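Local coordinates for bifunctional protein FolD (PDB 6V6Y) that probably oxidises 5,10-methylenetetrahydrofolate with NADP+ to the methenyl form and then hydrolyses this to 10-formyltetrahydrofolate, serving one-carbon metabolism, at residues E68-E72 with E73-E77; P99-T103 with Q104-E108; H210-K214 with E215-E219; G237-H240 with P241-E245; E17-R20 with A21-S25. All blocks are in the same frame, centred on the assembly; numbering follows the deposited sequence.

In the fold
All five contacts are local, between residues a few positions apart. Contacts 1 and 2 start neighbouring helices of the catalytic domain, 72-84 and 103-109, and each closes its first turn with a pair of apolar side chains; they touch through Glu72 and Arg102. Contacts 3 and 4 lie in two loops of the NADP-binding domain, their centres about 7 Å apart and joined by Arg213 and Glu242; here short 3-10 turns and aromatic rings replace the regular helix. These four are partly buried. Contact 5, near the end of helix 8-24, is a surface contact, mostly main-chain bonds and arginines, with Ile19 as its buried residue.

Contact 1: residues E68-E72 with E73-E77; sequences EDLPE and EALLE
Leu70 and Leu75 form a hydrophobic staple: Leu70 precedes the N-cap residue Pro71, and Leu75 is the fourth residue of helix 72-84. Leu70 CD2 lies 3.8 Å from Leu75 CG, the two side chains crossing at about a right angle. Ala74 widens the patch, its CB 3.7 Å from Leu70 CD1. The CG of Leu70 stands opposite its backbone N (chi1 -176°), which swings both methyls over the first turn. Pro71 CG closes on the same alanine. Leu70 and Leu75 both also touch Leu37 of strand 31-37, so the staple pins the helix start to the parallel sheet. An alanine in place of Leu70 would remove both methyls and would probably open a gap beside Ala74 and Leu75, leaving the first turn less firmly held. Farther out, Pro71 O receives Leu75 N at 3.2 Å, with a weak second bond from Ala74 N, and Glu72 O receives Leu76 N at 3.0 Å. At the polar edge, Glu72 sends its extended chain away to a salt bridge with Arg102. Glu73 instead bends at chi2 (61°), folding back until its OE1 lies 3.1 Å from Pro71 CB.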
# COMPACT_ATOMS: atom_id res chain seq x y z
N GLU A 68 -23.01 -15.62 -18.17
CA GLU A 68 -21.95 -16.09 -17.28
C GLU A 68 -20.76 -16.64 -18.07
O GLU A 68 -19.60 -16.43 -17.68
CB GLU A 68 -22.52 -17.14 -16.34
CG GLU A 68 -21.49 -18.06 -15.75
CD GLU A 68 -21.72 -18.31 -14.28
OE1 GLU A 68 -22.90 -18.26 -13.85
OE2 GLU A 68 -20.72 -18.55 -13.56
N ASP A 69 -21.01 -17.33 -19.18
CA ASP A 69 -19.96 -17.98 -19.95
C ASP A 69 -19.32 -17.06 -20.98
O ASP A 69 -18.72 -17.56 -21.94
CB ASP A 69 -20.49 -19.26 -20.62
CG ASP A 69 -21.49 -18.99 -21.75
OD1 ASP A 69 -21.84 -17.81 -22.01
OD2 ASP A 69 -21.94 -19.97 -22.38
N LEU A 70 -19.45 -15.75 -20.82
CA LEU A 70 -18.74 -14.85 -21.72
C LEU A 70 -17.24 -15.14 -21.64
O LEU A 70 -16.70 -15.28 -20.54
CB LEU A 70 -19.03 -13.40 -21.35
CG LEU A 70 -18.41 -12.36 -22.29
CD1 LEU A 70 -19.26 -12.19 -23.54
CD2 LEU A 70 -18.22 -11.03 -21.60
N PRO A 71 -16.55 -15.29 -22.77
CA PRO A 71 -15.09 -15.48 -22.73
C PRO A 71 -14.37 -14.23 -22.26
O PRO A 71 -14.80 -13.10 -22.53
CB PRO A 71 -14.73 -15.81 -24.18
CG PRO A 71 -15.84 -15.20 -24.99
CD PRO A 71 -17.08 -15.30 -24.15
N GLU A 72 -13.24 -14.44 -21.57
CA GLU A 72 -12.53 -13.29 -21.03
C GLU A 72 -11.99 -12.40 -22.15
O GLU A 72 -11.83 -11.19 -21.95
CB GLU A 72 -11.41 -13.75 -20.08
CG GLU A 72 -10.03 -13.81 -20.69
CD GLU A 72 -8.93 -14.02 -19.64
OE1 GLU A 72 -9.24 -14.27 -18.46
OE2 GLU A 72 -7.75 -13.93 -20.01
N GLU A 73 -11.78 -12.96 -23.33
CA GLU A 73 -11.34 -12.19 -24.48
C GLU A 73 -12.42 -11.20 -24.93
O GLU A 73 -12.11 -10.08 -25.34
CB GLU A 73 -10.96 -13.12 -25.64
CG GLU A 73 -9.97 -14.27 -25.30
CD GLU A 73 -10.46 -15.29 -24.23
OE1 GLU A 73 -11.68 -15.30 -23.88
OE2 GLU A 73 -9.63 -16.07 -23.72
N ALA A 74 -13.69 -11.61 -24.86
CA ALA A 74 -14.78 -10.69 -25.17
C ALA A 74 -14.90 -9.59 -24.11
O ALA A 74 -15.09 -8.42 -24.46
CB ALA A 74 -16.10 -11.46 -25.31
N LEU A 75 -14.80 -9.94 -22.82
CA LEU A 75 -14.79 -8.92 -21.77
C LEU A 75 -13.72 -7.88 -22.00
O LEU A 75 -13.97 -6.67 -21.91
CB LEU A 75 -14.59 -9.57 -20.40
CG LEU A 75 -15.68 -9.46 -19.33
CD1 LEU A 75 -15.12 -9.91 -18.00
CD2 LEU A 75 -16.27 -8.05 -19.22
N LEU A 76 -12.49 -8.33 -22.29
CA LEU A 76 -11.39 -7.39 -22.49
C LEU A 76 -11.63 -6.53 -23.73
O LEU A 76 -11.28 -5.34 -23.73
CB LEU A 76 -10.06 -8.14 -22.62
CG LEU A 76 -9.57 -8.86 -21.37
CD1 LEU A 76 -8.40 -9.79 -21.69
CD2 LEU A 76 -9.19 -7.85 -20.31
N GLU A 77 -12.19 -7.11 -24.79
CA GLU A 77 -12.55 -6.31 -25.96
C GLU A 77 -13.58 -5.23 -25.58
O GLU A 77 -13.43 -4.06 -25.95
CB GLU A 77 -13.10 -7.22 -27.06
CG GLU A 77 -13.02 -6.63 -28.46
CD GLU A 77 -13.74 -7.51 -29.49
OE1 GLU A 77 -14.45 -6.94 -30.35
OE2 GLU A 77 -13.59 -8.76 -29.44

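Contact 2: residues P99-T103 with Q104-E108; sequences PHIRT and QRVLE
Ile101 and Val106 form a hydrophobic staple at the start of helix 103-109: one precedes the N-cap residue Arg102, the other is the fourth residue of the helix. Their CG2 methyls meet at 3.6 Å. In Ile101 this methyl lies opposite the backbone N while CG1 is turned alongside it (chi1 -72°), so the shorter branch does the touching; Leu75 of helix 72-84 touches both side chains. Arg102 and Arg105 run side by side in the same direction. Arg102 bends at chi2 and chi3, whereas Arg105 bends only at chi2 (102°). Arg102 NH2 thus arrives at the edge of the Arg105 guanidinium, 3.2 Å from its NE, the planes turned 40° apart. Both atoms are donors and both groups cationic, so this is a close approach of like charges, not a bond, probably eased by the salt bridge from Arg102 NH1 to Glu72. The methyl CG2 of Thr103 lies along Leu107, 3.8 Å from its CD1. The main chain closes the turn with Val106 N to Arg102 O at 3.1 Å and Leu107 N to Thr103 O at 2.9 Å. Glu108 pairs with Arg126 of the second subunit, and its OE2 also takes Gln104 NE2 from above the carboxylate plane at 3.2 Å.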
# COMPACT_ATOMS: atom_id res chain seq x y z
N PRO A 99 -15.17 -18.13 -12.71
CA PRO A 99 -13.81 -18.68 -12.54
C PRO A 99 -12.97 -18.72 -13.80
O PRO A 99 -11.74 -18.70 -13.71
CB PRO A 99 -14.08 -20.09 -12.01
CG PRO A 99 -15.40 -20.00 -11.36
CD PRO A 99 -16.20 -19.01 -12.14
N HIS A 100 -13.59 -18.81 -14.98
CA HIS A 100 -12.81 -18.92 -16.21
C HIS A 100 -12.15 -17.60 -16.60
O HIS A 100 -11.44 -17.56 -17.62
CB HIS A 100 -13.69 -19.45 -17.35
CG HIS A 100 -14.66 -18.45 -17.90
ND1 HIS A 100 -15.92 -18.26 -17.37
CD2 HIS A 100 -14.56 -17.59 -18.95
CE1 HIS A 100 -16.55 -17.33 -18.07
NE2 HIS A 100 -15.75 -16.91 -19.03
N ILE A 101 -12.33 -16.55 -15.80
CA ILE A 101 -11.88 -15.20 -16.12
C ILE A 101 -10.85 -14.77 -15.07
O ILE A 101 -11.08 -14.93 -13.87
CB ILE A 101 -13.06 -14.22 -16.17
CG1 ILE A 101 -13.89 -14.49 -17.44
CG2 ILE A 101 -12.58 -12.77 -16.10
CD1 ILE A 101 -14.73 -13.35 -17.91
N ARG A 102 -9.73 -14.23 -15.55
CA ARG A 102 -8.65 -13.75 -14.68
C ARG A 102 -8.98 -12.34 -14.21
O ARG A 102 -8.81 -11.37 -14.97
CB ARG A 102 -7.31 -13.81 -15.42
CG ARG A 102 -6.78 -15.22 -15.68
CD ARG A 102 -6.49 -15.45 -17.18
NE ARG A 102 -5.54 -14.47 -17.71
CZ ARG A 102 -4.99 -14.52 -18.92
NH1 ARG A 102 -5.29 -15.52 -19.74
NH2 ARG A 102 -4.14 -13.57 -19.30
N THR A 103 -9.39 -12.21 -12.95
CA THR A 103 -9.89 -10.94 -12.42
C THR A 103 -8.84 -9.84 -12.52
O THR A 103 -9.12 -8.75 -13.05
CB THR A 103 -10.37 -11.15 -10.99
OG1 THR A 103 -11.47 -12.07 -11.00
CG2 THR A 103 -10.82 -9.85 -10.36
N GLN A 104 -7.62 -10.09 -12.02
CA GLN A 104 -6.55 -9.10 -12.12
C GLN A 104 -6.39 -8.62 -13.56
O GLN A 104 -6.27 -7.41 -13.82
CB GLN A 104 -5.23 -9.68 -11.57
CG GLN A 104 -3.92 -9.13 -12.20
CD GLN A 104 -2.61 -9.65 -11.54
OE1 GLN A 104 -2.58 -10.72 -10.92
NE2 GLN A 104 -1.53 -8.88 -11.69
N ARG A 105 -6.44 -9.54 -14.52
CA ARG A 105 -6.28 -9.18 -15.92
C ARG A 105 -7.40 -8.24 -16.38
O ARG A 105 -7.14 -7.29 -17.13
CB ARG A 105 -6.23 -10.44 -16.78
CG ARG A 105 -5.99 -10.17 -18.24
CD ARG A 105 -4.55 -10.44 -18.65
NE ARG A 105 -4.39 -10.48 -20.11
CZ ARG A 105 -4.36 -9.40 -20.90
NH1 ARG A 105 -4.50 -8.18 -20.40
NH2 ARG A 105 -4.20 -9.55 -22.22
N VAL A 106 -8.63 -8.47 -15.92
CA VAL A 106 -9.75 -7.61 -16.32
C VAL A 106 -9.62 -6.23 -15.69
O VAL A 106 -9.73 -5.20 -16.37
CB VAL A 106 -11.09 -8.27 -15.93
CG1 VAL A 106 -12.23 -7.24 -15.93
CG2 VAL A 106 -11.38 -9.43 -16.87
N LEU A 107 -9.37 -6.19 -14.38
CA LEU A 107 -9.24 -4.91 -13.67
C LEU A 107 -8.10 -4.07 -14.23
O LEU A 107 -8.24 -2.85 -14.38
CB LEU A 107 -9.03 -5.17 -12.17
CG LEU A 107 -10.21 -5.88 -11.48
CD1 LEU A 107 -9.98 -6.12 -9.97
CD2 LEU A 107 -11.47 -5.06 -11.71
N GLU A 108 -6.97 -4.70 -14.55
CA GLU A 108 -5.85 -3.96 -15.14
C GLU A 108 -6.14 -3.48 -16.56
O GLU A 108 -5.44 -2.58 -17.05
CB GLU A 108 -4.58 -4.81 -15.13
CG GLU A 108 -4.07 -5.13 -13.71
CD GLU A 108 -2.63 -5.63 -13.70
OE1 GLU A 108 -2.01 -5.74 -14.78
OE2 GLU A 108 -2.11 -5.92 -12.60

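Contact 3: residues H210-K214 with E215-E219; sequences HLVRK and EWVRE
Arg213 O accepts the backbone N of Trp216 at 3.0 Å. A second bond of the same kind, Val217 N to Lys214 O at 3.1 Å, follows directly, and the pair make a tight 3-10 turn in the loop between the parallel strands 201-204 and 222-225 of the Rossmann-type domain. This turn carries the indole of Trp216 back over the preceding chain: its CG lies beside the backbone N, opposite the carbonyl carbon (chi1 -53°). One face of the ring is thereby laid on the main chain of 211-213, with Val212 CA 4.2 Å from the centroid of the six-membered ring in a CH-pi contact, and Leu211 O and Arg213 N over that same face. At the far end of the indole, Leu211 CD1 presses closely on CH2 at 3.3 Å, the side chains crossing at about a right angle. Val212 CG2 approaches CE3, and its other methyl, CG1, meets Val217 CG2 at 3.9 Å. Arg213 crosses the pyrrole end at a slant, its CB 3.8 Å from Trp216 CD1, before its guanidinium turns off to a salt bridge with Glu242. On the outer side, Lys214 curls at chi4 to set NZ 3.1 Å from Glu215 OE2, on the syn side but tilted out of the carboxylate plane. The side chain of Leu211 is about 5 Å from the bound NADP. The chemistry thus divides: charges pair on the outside, while Trp216 covers main-chain atoms of 211-213, which is likely to limit the movement of a loop whose Leu211 lies near the cofactor.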
# COMPACT_ATOMS: atom_id res chain seq x y z
N HIS A 210 -21.37 -11.21 13.37
CA HIS A 210 -21.29 -10.97 14.81
C HIS A 210 -20.06 -11.61 15.46
O HIS A 210 -20.08 -11.97 16.64
CB HIS A 210 -22.56 -11.43 15.51
CG HIS A 210 -23.79 -10.69 15.07
ND1 HIS A 210 -25.02 -10.89 15.66
CD2 HIS A 210 -23.97 -9.77 14.10
CE1 HIS A 210 -25.91 -10.11 15.07
NE2 HIS A 210 -25.30 -9.41 14.12
N LEU A 211 -18.98 -11.74 14.68
CA LEU A 211 -17.73 -12.29 15.20
C LEU A 211 -17.19 -11.47 16.37
O LEU A 211 -16.82 -12.02 17.42
CB LEU A 211 -16.72 -12.38 14.06
CG LEU A 211 -15.36 -13.07 14.11
CD1 LEU A 211 -14.31 -12.11 14.54
CD2 LEU A 211 -15.40 -14.23 15.04
N VAL A 212 -17.18 -10.14 16.24
CA VAL A 212 -16.54 -9.29 17.25
C VAL A 212 -17.49 -9.08 18.44
O VAL A 212 -18.57 -8.50 18.30
CB VAL A 212 -16.11 -7.95 16.64
CG1 VAL A 212 -15.58 -6.99 17.72
CG2 VAL A 212 -15.08 -8.19 15.54
N ARG A 213 -17.05 -9.52 19.62
CA ARG A 213 -17.82 -9.44 20.86
C ARG A 213 -17.35 -8.24 21.69
O ARG A 213 -16.35 -7.59 21.37
CB ARG A 213 -17.69 -10.73 21.67
CG ARG A 213 -17.85 -12.03 20.85
CD ARG A 213 -19.24 -12.17 20.26
NE ARG A 213 -20.28 -11.96 21.28
CZ ARG A 213 -21.21 -12.86 21.61
NH1 ARG A 213 -21.25 -14.03 21.00
NH2 ARG A 213 -22.11 -12.57 22.55
N LYS A 214 -18.07 -7.96 22.77
CA LYS A 214 -17.80 -6.71 23.49
C LYS A 214 -16.48 -6.76 24.24
O LYS A 214 -15.87 -5.71 24.50
CB LYS A 214 -18.95 -6.40 24.46
CG LYS A 214 -19.38 -7.54 25.37
CD LYS A 214 -20.25 -7.01 26.51
CE LYS A 214 -21.25 -8.05 27.01
NZ LYS A 214 -20.62 -9.08 27.90
N GLU A 215 -16.03 -7.96 24.62
CA GLU A 215 -14.74 -8.08 25.29
C GLU A 215 -13.59 -7.72 24.36
O GLU A 215 -12.50 -7.37 24.85
CB GLU A 215 -14.55 -9.50 25.82
CG GLU A 215 -15.42 -9.84 27.00
CD GLU A 215 -16.82 -10.26 26.58
OE1 GLU A 215 -17.01 -10.65 25.39
OE2 GLU A 215 -17.73 -10.19 27.45
N TRP A 216 -13.81 -7.80 23.04
CA TRP A 216 -12.81 -7.40 22.07
C TRP A 216 -12.67 -5.89 21.94
O TRP A 216 -11.73 -5.43 21.27
CB TRP A 216 -13.13 -7.94 20.68
CG TRP A 216 -13.38 -9.40 20.54
CD1 TRP A 216 -13.93 -10.26 21.46
CD2 TRP A 216 -13.15 -10.18 19.36
NE1 TRP A 216 -14.03 -11.52 20.93
CE2 TRP A 216 -13.56 -11.50 19.64
CE3 TRP A 216 -12.60 -9.89 18.09
CZ2 TRP A 216 -13.44 -12.54 18.71
CZ3 TRP A 216 -12.49 -10.92 17.17
CH2 TRP A 216 -12.91 -12.23 17.48
N VAL A 217 -13.57 -5.11 22.52
CA VAL A 217 -13.69 -3.70 22.19
C VAL A 217 -13.28 -2.85 23.38
O VAL A 217 -13.71 -3.10 24.51
CB VAL A 217 -15.11 -3.35 21.71
CG1 VAL A 217 -15.18 -1.90 21.26
CG2 VAL A 217 -15.50 -4.27 20.57
N ARG A 218 -12.45 -1.85 23.11
CA ARG A 218 -12.08 -0.85 24.10
C ARG A 218 -13.27 0.02 24.48
O ARG A 218 -14.04 0.46 23.62
CB ARG A 218 -10.97 0.02 23.54
CG ARG A 218 -10.39 1.04 24.50
CD ARG A 218 -9.08 1.57 23.94
NE ARG A 218 -8.65 2.77 24.65
CZ ARG A 218 -7.54 3.44 24.38
NH1 ARG A 218 -6.75 3.03 23.40
NH2 ARG A 218 -7.23 4.54 25.06
N GLU A 219 -13.39 0.30 25.78
CA GLU A 219 -14.40 1.24 26.26
C GLU A 219 -14.31 2.56 25.50
O GLU A 219 -13.23 3.14 25.35
CB GLU A 219 -14.21 1.47 27.77
CG GLU A 219 -15.20 2.43 28.41
CD GLU A 219 -16.63 1.85 28.44
OE1 GLU A 219 -16.77 0.66 28.81
OE2 GLU A 219 -17.59 2.59 28.08

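Contact 4: residues G237-H240 with P241-E245; sequences GDVH and PEVAE
His240 sets its CG opposite the backbone N (chi1 -164°), and Glu242 holds its own CG in the crowded position between N and carbonyl carbon (chi1 74°); together these torsions bring the imidazole and the start of the glutamate chain against each other. His240 ND1 accepts the backbone N of Glu242 at 3.0 Å, a nearly straight bond with the donor only 19° out of the ring plane. Because ND1 takes a hydrogen here, a neutral ring would probably carry its proton on NE2. Glu242 CG packs close beside the same nitrogen, at 3.2 Å. Pro241 CD sits over one face of the imidazole, 3.9 Å from its centroid, in a CH-pi contact, and His210 meets the ring edge-to-face. Replacing His240 by an alanine would remove the ring and is likely to leave the backbone N of Glu242 without its acceptor and Pro241 CD without the face it covers. The stretch lies in the NADP-binding Rossmann-type domain, between strands 234-236 and 249-250, where the chain turns into a 3-10 segment. Val243 N opens that series with a bond to His240 O at 2.9 Å, and Ala244 N to Pro241 O continues it. On the side facing the sheet, Val239 CG1 meets Val243 CG2 at 3.6 Å, the two side chains crossing at about a right angle, and both valines touch Val223 of strand 222-225. Besides its arginine partner, Glu242 OE1 takes the backbone N of Lys214. The last bond of the 3-10 series runs from Glu245 N to Glu242 O at 2.9 Å.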
# COMPACT_ATOMS: atom_id res chain seq x y z
N GLY A 237 -23.93 -7.59 10.44
CA GLY A 237 -22.57 -7.11 10.41
C GLY A 237 -21.59 -8.14 10.95
O GLY A 237 -21.95 -9.24 11.37
N ASP A 238 -20.30 -7.78 10.89
CA ASP A 238 -19.28 -8.60 11.53
C ASP A 238 -19.18 -8.34 13.02
O ASP A 238 -18.47 -9.07 13.71
CB ASP A 238 -17.90 -8.36 10.93
CG ASP A 238 -17.84 -8.67 9.48
OD1 ASP A 238 -18.56 -9.59 9.03
OD2 ASP A 238 -17.06 -8.01 8.78
N VAL A 239 -19.85 -7.31 13.51
CA VAL A 239 -19.74 -6.89 14.90
C VAL A 239 -21.04 -7.25 15.62
O VAL A 239 -22.14 -6.96 15.12
CB VAL A 239 -19.44 -5.38 14.97
CG1 VAL A 239 -19.37 -4.94 16.41
CG2 VAL A 239 -18.14 -5.06 14.20
N HIS A 240 -20.92 -7.90 16.77
CA HIS A 240 -22.09 -8.27 17.55
C HIS A 240 -22.77 -7.02 18.13
O HIS A 240 -22.08 -6.15 18.68
CB HIS A 240 -21.68 -9.21 18.68
CG HIS A 240 -22.84 -9.94 19.29
ND1 HIS A 240 -23.64 -9.38 20.26
CD2 HIS A 240 -23.34 -11.17 19.05
CE1 HIS A 240 -24.59 -10.24 20.59
NE2 HIS A 240 -24.42 -11.34 19.87
N PRO A 241 -24.10 -6.93 18.06
CA PRO A 241 -24.79 -5.73 18.57
C PRO A 241 -24.54 -5.44 20.04
O PRO A 241 -24.69 -4.29 20.45
CB PRO A 241 -26.29 -6.01 18.30
CG PRO A 241 -26.36 -7.38 17.70
CD PRO A 241 -24.99 -7.77 17.23
N GLU A 242 -24.13 -6.43 20.84
CA GLU A 242 -23.76 -6.15 22.23
C GLU A 242 -22.66 -5.10 22.35
O GLU A 242 -22.49 -4.52 23.42
CB GLU A 242 -23.32 -7.43 22.93
CG GLU A 242 -21.94 -7.91 22.49
CD GLU A 242 -21.57 -9.25 23.11
OE1 GLU A 242 -20.42 -9.71 22.88
OE2 GLU A 242 -22.42 -9.82 23.84
N VAL A 243 -21.91 -4.86 21.27
CA VAL A 243 -20.79 -3.91 21.29
C VAL A 243 -21.29 -2.49 21.56
O VAL A 243 -20.52 -1.66 22.07
CB VAL A 243 -19.99 -4.04 19.95
CG1 VAL A 243 -19.10 -2.83 19.67
CG2 VAL A 243 -19.15 -5.33 19.97
N ALA A 244 -22.57 -2.22 21.28
CA ALA A 244 -23.19 -0.94 21.66
C ALA A 244 -23.13 -0.67 23.16
O ALA A 244 -23.28 0.48 23.58
CB ALA A 244 -24.63 -0.90 21.17
N GLU A 245 -22.90 -1.71 23.98
CA GLU A 245 -22.77 -1.50 25.42
C GLU A 245 -21.44 -0.87 25.80
O GLU A 245 -21.33 -0.24 26.86
CB GLU A 245 -22.90 -2.82 26.18
CG GLU A 245 -24.22 -3.56 26.05
CD GLU A 245 -24.17 -4.96 26.64
OE1 GLU A 245 -24.76 -5.88 26.03
OE2 GLU A 245 -23.53 -5.16 27.71

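Contact 5: residues E17-R20 with A21-S25; sequences EEIR and ARLRS
The final turns of helix 8-24, in the catalytic domain, bring Glu17, Glu18 and Ile19 over Ala21, Arg22 and Leu23 in the four-residue spacing of an alpha helix. Ala21 N bonds Glu17 O at 3.1 Å, Arg22 N bonds Glu18 O at 3.2 Å, and Leu23 N reaches Ile19 O at 3.1 Å. Leu23 N also shares its hydrogen in a weak bond to Arg20 O at 3.3 Å. On the buried side Ile19 and Leu23 lie side by side and point the same way, CG2 of the isoleucine 4.1 Å from CD1 of the leucine. The CG of Leu23 is turned beside its backbone N (chi1 -74°), leaning back over the preceding turn to within 3.4 Å of Ile19 O. Arg24, its chain stretched from CG to NE, runs back along the surface so that Arg20 O stands over one face of its guanidinium, toward the rim; Arg24 NH1 is 3.9 Å from that oxygen. Glu18 turns outward to a salt bridge with Arg144. Ile19 packs against Leu57 of helix 41-57 and Met266 of helix 257-276, Arg22 touches Leu270 and Leu274 of that last helix, and Leu23 touches Pro30 just before strand 31-37.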
# COMPACT_ATOMS: atom_id res chain seq x y z
N GLU A 17 -25.35 15.92 -1.71
CA GLU A 17 -25.53 17.36 -1.80
C GLU A 17 -24.33 18.02 -2.47
O GLU A 17 -24.49 18.88 -3.35
CB GLU A 17 -25.77 17.93 -0.40
CG GLU A 17 -26.94 18.90 -0.25
CD GLU A 17 -28.20 18.47 -0.99
OE1 GLU A 17 -28.69 17.35 -0.75
OE2 GLU A 17 -28.69 19.28 -1.81
N GLU A 18 -23.11 17.62 -2.07
CA GLU A 18 -21.91 18.13 -2.74
C GLU A 18 -21.90 17.81 -4.23
O GLU A 18 -21.49 18.64 -5.05
CB GLU A 18 -20.65 17.56 -2.08
CG GLU A 18 -20.20 18.34 -0.85
CD GLU A 18 -19.30 17.57 0.10
OE1 GLU A 18 -19.40 17.81 1.33
OE2 GLU A 18 -18.49 16.73 -0.37
N ILE A 19 -22.35 16.61 -4.60
CA ILE A 19 -22.33 16.21 -6.00
C ILE A 19 -23.35 17.03 -6.80
O ILE A 19 -23.02 17.58 -7.86
CB ILE A 19 -22.58 14.69 -6.14
CG1 ILE A 19 -21.37 13.89 -5.63
CG2 ILE A 19 -22.91 14.32 -7.60
CD1 ILE A 19 -21.63 12.39 -5.52
N ARG A 20 -24.59 17.12 -6.31
CA ARG A 20 -25.61 17.88 -7.03
C ARG A 20 -25.16 19.32 -7.25
O ARG A 20 -25.33 19.87 -8.35
CB ARG A 20 -26.94 17.83 -6.28
CG ARG A 20 -27.49 16.42 -6.11
CD ARG A 20 -28.88 16.42 -5.50
NE ARG A 20 -28.88 16.19 -4.06
CZ ARG A 20 -29.22 15.03 -3.48
NH1 ARG A 20 -29.55 13.98 -4.23
NH2 ARG A 20 -29.21 14.91 -2.16
N ALA A 21 -24.54 19.93 -6.24
CA ALA A 21 -24.07 21.30 -6.36
C ALA A 21 -23.05 21.44 -7.47
O ALA A 21 -23.09 22.40 -8.25
CB ALA A 21 -23.47 21.78 -5.03
N ARG A 22 -22.12 20.49 -7.56
CA ARG A 22 -21.04 20.62 -8.53
C ARG A 22 -21.53 20.37 -9.95
O ARG A 22 -20.96 20.91 -10.90
CB ARG A 22 -19.90 19.68 -8.14
CG ARG A 22 -18.67 19.77 -9.02
CD ARG A 22 -17.74 20.89 -8.59
NE ARG A 22 -16.57 20.97 -9.46
CZ ARG A 22 -16.58 21.55 -10.67
NH1 ARG A 22 -17.71 22.09 -11.13
NH2 ARG A 22 -15.48 21.58 -11.41
N LEU A 23 -22.61 19.60 -10.12
CA LEU A 23 -23.11 19.29 -11.46
C LEU A 23 -23.65 20.53 -12.16
O LEU A 23 -23.39 20.73 -13.35
CB LEU A 23 -24.18 18.20 -11.38
CG LEU A 23 -23.72 16.77 -11.10
CD1 LEU A 23 -24.90 15.84 -10.86
CD2 LEU A 23 -22.84 16.24 -12.22
N ARG A 24 -24.42 21.36 -11.45
CA ARG A 24 -24.95 22.59 -12.05
C ARG A 24 -23.83 23.45 -12.62
O ARG A 24 -23.98 24.04 -13.70
CB ARG A 24 -25.75 23.37 -11.02
CG ARG A 24 -26.75 22.55 -10.23
CD ARG A 24 -27.39 23.37 -9.12
NE ARG A 24 -28.37 22.61 -8.36
CZ ARG A 24 -28.24 22.27 -7.07
NH1 ARG A 24 -27.16 22.64 -6.38
NH2 ARG A 24 -29.19 21.56 -6.46
N SER A 25 -22.70 23.53 -11.93
CA SER A 25 -21.51 24.23 -12.41
C SER A 25 -20.77 23.46 -13.51
O SER A 25 -19.58 23.72 -13.76
CB SER A 25 -20.55 24.51 -11.24
OG SER A 25 -20.84 25.75 -10.60